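Local coordinates for ferric iron-binding protein HitA (Pseudomonas aeruginosa PAO1, PDB 6IWF) that binds ferric iron as a bacterial solute-binding protein, probably handing the metal on for uptake into the cell, at residues E88-G91 / W96-I99; K152-E157 / Q218-L223; D161-L166 / L299-D304. All coordinates share one frame; numbering follows the deposited sequence.

Overall arrangement
Followed from the N terminus, the chain first closes contact 1, a short return in which the loop after helix 79-82 pairs with the start of strand 97-108, only four residues intervening. Contact 2 opens later, at the junction of helices 141-154 and 156-169, and closes at the turn leading into strand 224-231. Contact 3 begins further along helix 156-169, before contact 2 has closed, and ends in helix 296-305 near the C terminus; the two therefore cross. Their centres lie about 13 Å apart and they touch through Gln156 and Leu301. Contact 1 stands apart, its centre about 22 Å from that of contact 2 and 28 Å from that of contact 3.

Contact 1: E88-G91 / W96-I99; sequences EHAG and WIGI
Trp96 and Gly91 illustrate how an indole can lie flat against a bare piece of backbone. From CB the tryptophan turns its CG between the backbone N and the carbonyl carbon (chi1 62°), which swings the ring system back over the loop 88-91. CG itself approaches Gly91 only loosely, and CD1 a little more closely, at 3.8 Å from Gly91 CA. The tightest approach comes next, where NE1 stands 3.3 Å from Gly91 CA and CE2 is almost as near. The methylene thus sits over the face of the five-membered ring, its carbon 3.5 Å from the ring centroid in a CH-pi contact. Gly91 N lies above the middle of the indole, between the two rings. Farther out, CZ2 still covers Gly91, CH2 reaches Ala90 C at 4.0 Å, and CZ3 passes obliquely by His89 O. Beside this CH-pi contact the two chains run in opposite directions and form a single antiparallel beta bridge, with Ala90 and Ile97 as a non-hydrogen-bonded pair. One flanking bond, Gly98 N to His89 O, is short at 2.7 Å but bent at the hydrogen (144°). The other, Gly91 N to Trp96 O, is nearly straight at 170°, although the donor stands above the carbonyl plane. Between these bonds Ala90 CB rests 3.6 Å from Trp96 O and loosely against Ile97 CG1. The lone bridge ties the loop to the start of strand 97-108, which pairs with strand 224-231, as between Ile97 and Ala229. The indole also packs on Leu65, Ile66 and Ala69 of helix 63-70, while the CA-CB bond of Ile97 points away from segment 88-91 and its side chain packs on Leu77, Val85, and Val245 of helix 238-248.

Contact 2: K152-E157 / Q218-L223; sequences KLKGQE and QDPGAL
The ring of Pro220 offers a face to Leu153, and Lys154 meets its CG corner from that same side. Over the face comes a single methyl, Leu153 CD1, displaced toward the CA-CB side of the ring and 3.9 Å from Pro220 CB. The methyl touches CG as well. At the CG corner arrives Lys154 CE, 3.9 Å from Pro220 CG. The two side chains cross at about a right angle, and the bend of the lysine at chi2 (-68°) brings CE to the proline. Lys154 NZ and Asp219 OD1, opposite in charge, stay 6.3 Å apart and form no ion pair.

The truly flat group here, the carboxylate of Asp219, works within its own loop. OD2 takes the backbone N of Gly221 at 3.0 Å, from above the carboxylate plane, and so closes an Asx turn around the proline. The same oxygen accepts from Leu122 N, and OD1 is bonded to Ser121 OG; three bonds therefore fix the carboxylate and, with it, the turn that presents Pro220. On the other segment, Gly155 leaves the helical conformation with a positive phi of 97°, then serves as N-cap of the following helix. Leucine and lysine thus project from the last turn before this break.

Around the contact, Leu153 also packs on Pro285 and Leu287, and Pro220 on Val150. Gln146 of helix 141-154 bonds to Pro220 O. The turn is thereby laid against the end of helix 141-154 just before the chain enters strand 224-231, with Leu223 joined to Arg104 of strand 97-108.

Contact 3: D161-L166 / L299-D304; sequences DWLTGL and LSLERD
Leu163 meets Leu301 and Glu302 between two helices whose polar backbone bonds stay internal, the shortest being Leu166 N to Trp162 O and Asp304 N to Ser300 O, each 2.9 Å. Between the helices the contact is made by carbon atoms alone and depends on one branch of a leucine. Leu163 carries its CG anti to the backbone N (chi1 -159°), toward the partner helix, and chi2 (58°) makes CD2 the methyl that reaches across. There it comes to 3.9 Å from Leu301 CG and to 4.0 Å from Glu302 CA, settling on consecutive residues of helix 296-305. Leu301 answers from its own helix, and the two leucines slide past each other in opposite directions instead of butting end on.

Glu302 contributes its aliphatic part: CG is 4.2 Å from Leu163 CD2. Beyond CG the chain is extended, carrying the carboxylate onward from the leucine, while the side chain also lies against Phe143 and Leu144 of helix 141-154. Phe143 touches Leu163 too, so the leucine is shared by helices 141-154 and 296-305, with Leu307 beside it. Leu301 in turn packs on Gln156, Ala159 and Glu160 of helix 156-169.

Leu166, one turn on, also meets Phe143 and reaches Phe134 and Phe136 of strand 134-136. Its CD1 lies over a face of the Trp162 ring, whose NE1 bonds to Leu122 O. From adjoining flanks, helix 156-169 thus contacts strand 134-136 through Leu166 and helix 296-305 through Leu163, the kind of helical cover over a central sheet found in the alpha/beta lobes of periplasmic binding proteins.

Contact 1: E88-G91 / W96-I99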
loop_
_atom_site.group_PDB
_atom_site.type_symbol
_atom_site.label_atom_id
_atom_site.label_comp_id
_atom_site.label_asym_id
_atom_site.label_seq_id
_atom_site.Cartn_x
_atom_site.Cartn_y
_atom_site.Cartn_z
ATOM N N GLU A 88 -9.183 -13.596 -2.826
ATOM C CA GLU A 88 -7.841 -13.180 -3.208
ATOM C C GLU A 88 -7.357 -11.970 -2.417
ATOM O O GLU A 88 -6.163 -11.656 -2.468
ATOM C CB GLU A 88 -7.793 -12.858 -4.707
ATOM C CG GLU A 88 -8.752 -11.747 -5.136
ATOM C CD GLU A 88 -10.086 -12.276 -5.647
ATOM O OE1 GLU A 88 -10.519 -13.367 -5.204
ATOM O OE2 GLU A 88 -10.707 -11.597 -6.497
ATOM N N HIS A 89 -8.252 -11.291 -1.700
ATOM C CA HIS A 89 -7.929 -10.104 -0.916
ATOM C C HIS A 89 -7.847 -10.398 0.576
ATOM O O HIS A 89 -7.995 -9.484 1.396
ATOM C CB HIS A 89 -8.962 -9.008 -1.173
ATOM C CG HIS A 89 -8.975 -8.518 -2.586
ATOM N ND1 HIS A 89 -10.118 -8.061 -3.204
ATOM C CD2 HIS A 89 -7.984 -8.422 -3.503
ATOM C CE1 HIS A 89 -9.829 -7.696 -4.441
ATOM N NE2 HIS A 89 -8.541 -7.906 -4.649
ATOM N N ALA A 90 -7.641 -11.659 0.944
ATOM C CA ALA A 90 -7.415 -12.050 2.323
ATOM C C ALA A 90 -6.244 -13.019 2.376
ATOM O O ALA A 90 -5.819 -13.567 1.356
ATOM C CB ALA A 90 -8.663 -12.693 2.935
ATOM N N GLY A 91 -5.709 -13.212 3.576
ATOM C CA GLY A 91 -4.682 -14.226 3.757
ATOM C C GLY A 91 -5.192 -15.618 3.429
ATOM O O GLY A 91 -6.368 -15.937 3.616
ATOM N N TRP A 96 -5.553 -12.675 7.982
ATOM C CA TRP A 96 -5.503 -11.236 7.775
ATOM C C TRP A 96 -6.433 -10.940 6.615
ATOM O O TRP A 96 -6.816 -11.842 5.870
ATOM C CB TRP A 96 -4.073 -10.727 7.529
ATOM C CG TRP A 96 -3.397 -11.263 6.315
ATOM C CD1 TRP A 96 -2.545 -12.326 6.256
ATOM C CD2 TRP A 96 -3.493 -10.747 4.978
ATOM N NE1 TRP A 96 -2.112 -12.513 4.962
ATOM C CE2 TRP A 96 -2.677 -11.557 4.159
ATOM C CE3 TRP A 96 -4.202 -9.691 4.395
ATOM C CZ2 TRP A 96 -2.550 -11.347 2.776
ATOM C CZ3 TRP A 96 -4.071 -9.477 3.019
ATOM C CH2 TRP A 96 -3.248 -10.300 2.231
ATOM N N ILE A 97 -6.815 -9.679 6.474
ATOM C CA ILE A 97 -7.833 -9.327 5.492
ATOM C C ILE A 97 -7.505 -7.977 4.878
ATOM O O ILE A 97 -7.065 -7.053 5.568
ATOM C CB ILE A 97 -9.248 -9.329 6.114
ATOM C CG1 ILE A 97 -10.303 -9.308 5.014
ATOM C CG2 ILE A 97 -9.423 -8.197 7.130
ATOM C CD1 ILE A 97 -11.668 -9.829 5.498
ATOM N N GLY A 98 -7.710 -7.875 3.569
ATOM C CA GLY A 98 -7.475 -6.614 2.885
ATOM C C GLY A 98 -8.547 -5.600 3.241
ATOM O O GLY A 98 -9.712 -5.945 3.447
ATOM N N ILE A 99 -8.132 -4.339 3.342
ATOM C CA ILE A 99 -9.008 -3.236 3.726
ATOM C C ILE A 99 -9.220 -2.274 2.568
ATOM O O ILE A 99 -10.354 -1.905 2.261
ATOM C CB ILE A 99 -8.462 -2.492 4.963
ATOM C CG1 ILE A 99 -8.232 -3.458 6.132
ATOM C CG2 ILE A 99 -9.402 -1.375 5.361
ATOM C CD1 ILE A 99 -9.470 -4.252 6.530
#

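Contact 2: K152-E157 / Q218-L223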
loop_
_atom_site.group_PDB
_atom_site.type_symbol
_atom_site.label_atom_id
_atom_site.label_comp_id
_atom_site.label_asym_id
_atom_site.label_seq_id
_atom_site.Cartn_x
_atom_site.Cartn_y
_atom_site.Cartn_z
ATOM N N LYS A 152 8.662 -11.266 -10.458
ATOM C CA LYS A 152 7.661 -12.298 -10.709
ATOM C C LYS A 152 7.225 -12.322 -12.171
ATOM O O LYS A 152 7.016 -13.403 -12.746
ATOM C CB LYS A 152 6.469 -12.066 -9.785
ATOM C CG LYS A 152 6.423 -12.989 -8.592
ATOM C CD LYS A 152 5.928 -14.358 -9.026
ATOM C CE LYS A 152 5.206 -15.063 -7.895
ATOM N NZ LYS A 152 4.341 -16.162 -8.398
ATOM N N LEU A 153 7.089 -11.147 -12.790
ATOM C CA LEU A 153 6.580 -11.050 -14.150
ATOM C C LEU A 153 7.661 -11.205 -15.203
ATOM O O LEU A 153 7.392 -11.758 -16.278
ATOM C CB LEU A 153 5.877 -9.703 -14.353
ATOM C CG LEU A 153 4.654 -9.508 -13.448
ATOM C CD1 LEU A 153 4.229 -8.040 -13.448
ATOM C CD2 LEU A 153 3.493 -10.423 -13.863
ATOM N N LYS A 154 8.880 -10.736 -14.920
ATOM C CA LYS A 154 9.934 -10.674 -15.915
ATOM C C LYS A 154 11.136 -11.544 -15.584
ATOM O O LYS A 154 11.956 -11.801 -16.478
ATOM C CB LYS A 154 10.393 -9.221 -16.110
ATOM C CG LYS A 154 9.274 -8.271 -16.435
ATOM C CD LYS A 154 8.698 -8.566 -17.817
ATOM C CE LYS A 154 7.675 -7.507 -18.214
ATOM N NZ LYS A 154 6.965 -7.870 -19.488
ATOM N N GLY A 155 11.247 -12.032 -14.360
ATOM C CA GLY A 155 12.345 -12.890 -13.976
ATOM C C GLY A 155 13.460 -12.117 -13.294
ATOM O O GLY A 155 13.580 -10.897 -13.413
ATOM N N GLN A 156 14.304 -12.865 -12.582
ATOM C CA GLN A 156 15.319 -12.248 -11.729
ATOM C C GLN A 156 16.340 -11.465 -12.544
ATOM O O GLN A 156 16.756 -10.373 -12.139
ATOM C CB GLN A 156 16.004 -13.326 -10.888
ATOM C CG GLN A 156 17.196 -12.818 -10.089
ATOM C CD GLN A 156 16.786 -12.038 -8.854
ATOM O OE1 GLN A 156 15.655 -12.149 -8.382
ATOM N NE2 GLN A 156 17.710 -11.248 -8.319
ATOM N N GLU A 157 16.748 -11.993 -13.704
ATOM C CA GLU A 157 17.819 -11.343 -14.455
ATOM C C GLU A 157 17.344 -10.035 -15.068
ATOM O O GLU A 157 18.052 -9.024 -15.009
ATOM C CB GLU A 157 18.353 -12.287 -15.528
ATOM C CG GLU A 157 18.752 -13.649 -14.965
ATOM C CD GLU A 157 17.667 -14.716 -15.117
ATOM O OE1 GLU A 157 16.491 -14.491 -14.712
ATOM O OE2 GLU A 157 18.007 -15.797 -15.643
ATOM N N GLN A 218 -1.461 -4.637 -18.260
ATOM C CA GLN A 218 -0.793 -5.596 -17.375
ATOM C C GLN A 218 0.683 -5.287 -17.222
ATOM O O GLN A 218 1.463 -6.165 -16.850
ATOM C CB GLN A 218 -0.974 -7.045 -17.839
ATOM C CG GLN A 218 -2.393 -7.509 -17.755
ATOM C CD GLN A 218 -2.519 -9.004 -17.936
ATOM O OE1 GLN A 218 -1.539 -9.707 -18.215
ATOM N NE2 GLN A 218 -3.733 -9.498 -17.797
ATOM N N ASP A 219 1.053 -4.032 -17.472
ATOM C CA ASP A 219 2.419 -3.601 -17.240
ATOM C C ASP A 219 2.805 -3.818 -15.779
ATOM O O ASP A 219 1.973 -3.675 -14.882
ATOM C CB ASP A 219 2.573 -2.121 -17.578
ATOM C CG ASP A 219 4.022 -1.721 -17.739
ATOM O OD1 ASP A 219 4.606 -2.126 -18.774
ATOM O OD2 ASP A 219 4.563 -1.023 -16.829
ATOM N N PRO A 220 4.070 -4.135 -15.495
ATOM C CA PRO A 220 4.456 -4.239 -14.077
ATOM C C PRO A 220 4.198 -2.949 -13.318
ATOM O O PRO A 220 3.890 -2.993 -12.122
ATOM C CB PRO A 220 5.951 -4.593 -14.132
ATOM C CG PRO A 220 6.131 -5.255 -15.479
ATOM C CD PRO A 220 5.174 -4.502 -16.404
ATOM N N GLY A 221 4.259 -1.802 -13.988
ATOM C CA GLY A 221 4.017 -0.550 -13.310
ATOM C C GLY A 221 2.559 -0.225 -13.077
ATOM O O GLY A 221 2.272 0.858 -12.564
ATOM N N ALA A 222 1.646 -1.124 -13.474
ATOM C CA ALA A 222 0.215 -1.017 -13.198
ATOM C C ALA A 222 -0.194 -1.864 -11.988
ATOM O O ALA A 222 -1.383 -2.128 -11.781
ATOM C CB ALA A 222 -0.586 -1.419 -14.446
ATOM N N LEU A 223 0.784 -2.258 -11.172
ATOM C CA LEU A 223 0.570 -3.125 -10.022
ATOM C C LEU A 223 -0.474 -2.555 -9.068
ATOM O O LEU A 223 -0.440 -1.370 -8.724
ATOM C CB LEU A 223 1.896 -3.304 -9.289
ATOM C CG LEU A 223 1.872 -4.180 -8.045
ATOM C CD1 LEU A 223 1.606 -5.630 -8.428
ATOM C CD2 LEU A 223 3.213 -4.032 -7.254
#

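Contact 3: D161-L166 / L299-D304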
loop_
_atom_site.group_PDB
_atom_site.type_symbol
_atom_site.label_atom_id
_atom_site.label_comp_id
_atom_site.label_asym_id
_atom_site.label_seq_id
_atom_site.Cartn_x
_atom_site.Cartn_y
_atom_site.Cartn_z
ATOM N N ASP A 161 18.672 -6.209 -14.182
ATOM C CA ASP A 161 19.088 -5.248 -15.204
ATOM C C ASP A 161 18.275 -3.966 -15.103
ATOM O O ASP A 161 18.817 -2.854 -15.215
ATOM C CB ASP A 161 18.930 -5.855 -16.601
ATOM C CG ASP A 161 19.970 -6.919 -16.911
ATOM O OD1 ASP A 161 20.993 -6.994 -16.194
ATOM O OD2 ASP A 161 19.756 -7.670 -17.886
ATOM N N TRP A 162 16.963 -4.108 -14.893
ATOM C CA TRP A 162 16.089 -2.946 -14.773
ATOM C C TRP A 162 16.456 -2.111 -13.549
ATOM O O TRP A 162 16.621 -0.889 -13.643
ATOM C CB TRP A 162 14.632 -3.418 -14.725
ATOM C CG TRP A 162 13.631 -2.358 -14.385
ATOM C CD1 TRP A 162 13.124 -1.394 -15.220
ATOM C CD2 TRP A 162 13.003 -2.167 -13.116
ATOM N NE1 TRP A 162 12.218 -0.608 -14.532
ATOM C CE2 TRP A 162 12.128 -1.067 -13.240
ATOM C CE3 TRP A 162 13.098 -2.823 -11.885
ATOM C CZ2 TRP A 162 11.357 -0.598 -12.171
ATOM C CZ3 TRP A 162 12.323 -2.360 -10.824
ATOM C CH2 TRP A 162 11.470 -1.257 -10.977
ATOM N N LEU A 163 16.648 -2.767 -12.399
ATOM C CA LEU A 163 16.950 -2.019 -11.185
ATOM C C LEU A 163 18.339 -1.403 -11.253
ATOM O O LEU A 163 18.562 -0.329 -10.689
ATOM C CB LEU A 163 16.809 -2.920 -9.961
ATOM C CG LEU A 163 16.608 -2.182 -8.639
ATOM C CD1 LEU A 163 15.367 -1.275 -8.683
ATOM C CD2 LEU A 163 16.536 -3.171 -7.461
ATOM N N THR A 164 19.264 -2.047 -11.964
ATOM C CA THR A 164 20.568 -1.433 -12.214
ATOM C C THR A 164 20.414 -0.132 -12.990
ATOM O O THR A 164 21.023 0.885 -12.645
ATOM C CB THR A 164 21.467 -2.403 -12.974
ATOM O OG1 THR A 164 21.743 -3.531 -12.144
ATOM C CG2 THR A 164 22.785 -1.733 -13.365
ATOM N N GLY A 165 19.574 -0.144 -14.031
ATOM C CA GLY A 165 19.295 1.087 -14.750
ATOM C C GLY A 165 18.670 2.153 -13.867
ATOM O O GLY A 165 19.020 3.329 -13.963
ATOM N N LEU A 166 17.730 1.763 -12.996
ATOM C CA LEU A 166 17.153 2.758 -12.092
ATOM C C LEU A 166 18.206 3.341 -11.150
ATOM O O LEU A 166 18.190 4.541 -10.866
ATOM C CB LEU A 166 15.990 2.156 -11.307
ATOM C CG LEU A 166 14.617 2.536 -11.859
ATOM C CD1 LEU A 166 14.411 1.994 -13.267
ATOM C CD2 LEU A 166 13.529 2.015 -10.910
ATOM N N LEU A 299 13.779 -7.699 -1.729
ATOM C CA LEU A 299 14.601 -6.991 -0.757
ATOM C C LEU A 299 16.075 -7.291 -0.979
ATOM O O LEU A 299 16.914 -6.383 -0.947
ATOM C CB LEU A 299 14.178 -7.369 0.664
ATOM C CG LEU A 299 14.736 -6.482 1.779
ATOM C CD1 LEU A 299 14.517 -4.994 1.485
ATOM C CD2 LEU A 299 14.089 -6.881 3.107
ATOM N N SER A 300 16.402 -8.558 -1.238
ATOM C CA SER A 300 17.794 -8.926 -1.484
ATOM C C SER A 300 18.341 -8.232 -2.721
ATOM O O SER A 300 19.506 -7.814 -2.747
ATOM C CB SER A 300 17.924 -10.440 -1.642
ATOM O OG SER A 300 17.730 -11.079 -0.407
ATOM N N LEU A 301 17.508 -8.095 -3.760
ATOM C CA LEU A 301 17.963 -7.447 -4.982
ATOM C C LEU A 301 18.212 -5.965 -4.757
ATOM O O LEU A 301 19.214 -5.417 -5.232
ATOM C CB LEU A 301 16.930 -7.665 -6.089
ATOM C CG LEU A 301 17.222 -6.973 -7.410
ATOM C CD1 LEU A 301 18.592 -7.394 -7.936
ATOM C CD2 LEU A 301 16.117 -7.292 -8.425
ATOM N N GLU A 302 17.309 -5.297 -4.040
ATOM C CA GLU A 302 17.527 -3.902 -3.676
ATOM C C GLU A 302 18.837 -3.727 -2.923
ATOM O O GLU A 302 19.590 -2.780 -3.174
ATOM C CB GLU A 302 16.378 -3.403 -2.811
ATOM C CG GLU A 302 15.083 -3.131 -3.547
ATOM C CD GLU A 302 14.025 -2.539 -2.617
ATOM O OE1 GLU A 302 13.037 -1.965 -3.116
ATOM O OE2 GLU A 302 14.179 -2.651 -1.375
ATOM N N ARG A 303 19.118 -4.633 -1.986
ATOM C CA ARG A 303 20.369 -4.550 -1.240
ATOM C C ARG A 303 21.566 -4.750 -2.151
ATOM O O ARG A 303 22.567 -4.025 -2.043
ATOM C CB ARG A 303 20.372 -5.581 -0.120
ATOM C CG ARG A 303 19.543 -5.162 1.059
ATOM C CD ARG A 303 20.352 -4.314 2.054
ATOM N NE ARG A 303 19.457 -3.652 3.004
ATOM C CZ ARG A 303 18.686 -4.287 3.885
ATOM N NH1 ARG A 303 17.901 -3.592 4.698
ATOM N NH2 ARG A 303 18.699 -5.614 3.969
ATOM N N ASP A 304 21.480 -5.714 -3.069
ATOM C CA ASP A 304 22.610 -6.000 -3.947
ATOM C C ASP A 304 22.921 -4.813 -4.853
ATOM O O ASP A 304 24.095 -4.507 -5.105
ATOM C CB ASP A 304 22.337 -7.254 -4.773
ATOM C CG ASP A 304 22.240 -8.515 -3.920
ATOM O OD1 ASP A 304 22.532 -8.453 -2.705
ATOM O OD2 ASP A 304 21.867 -9.576 -4.470
#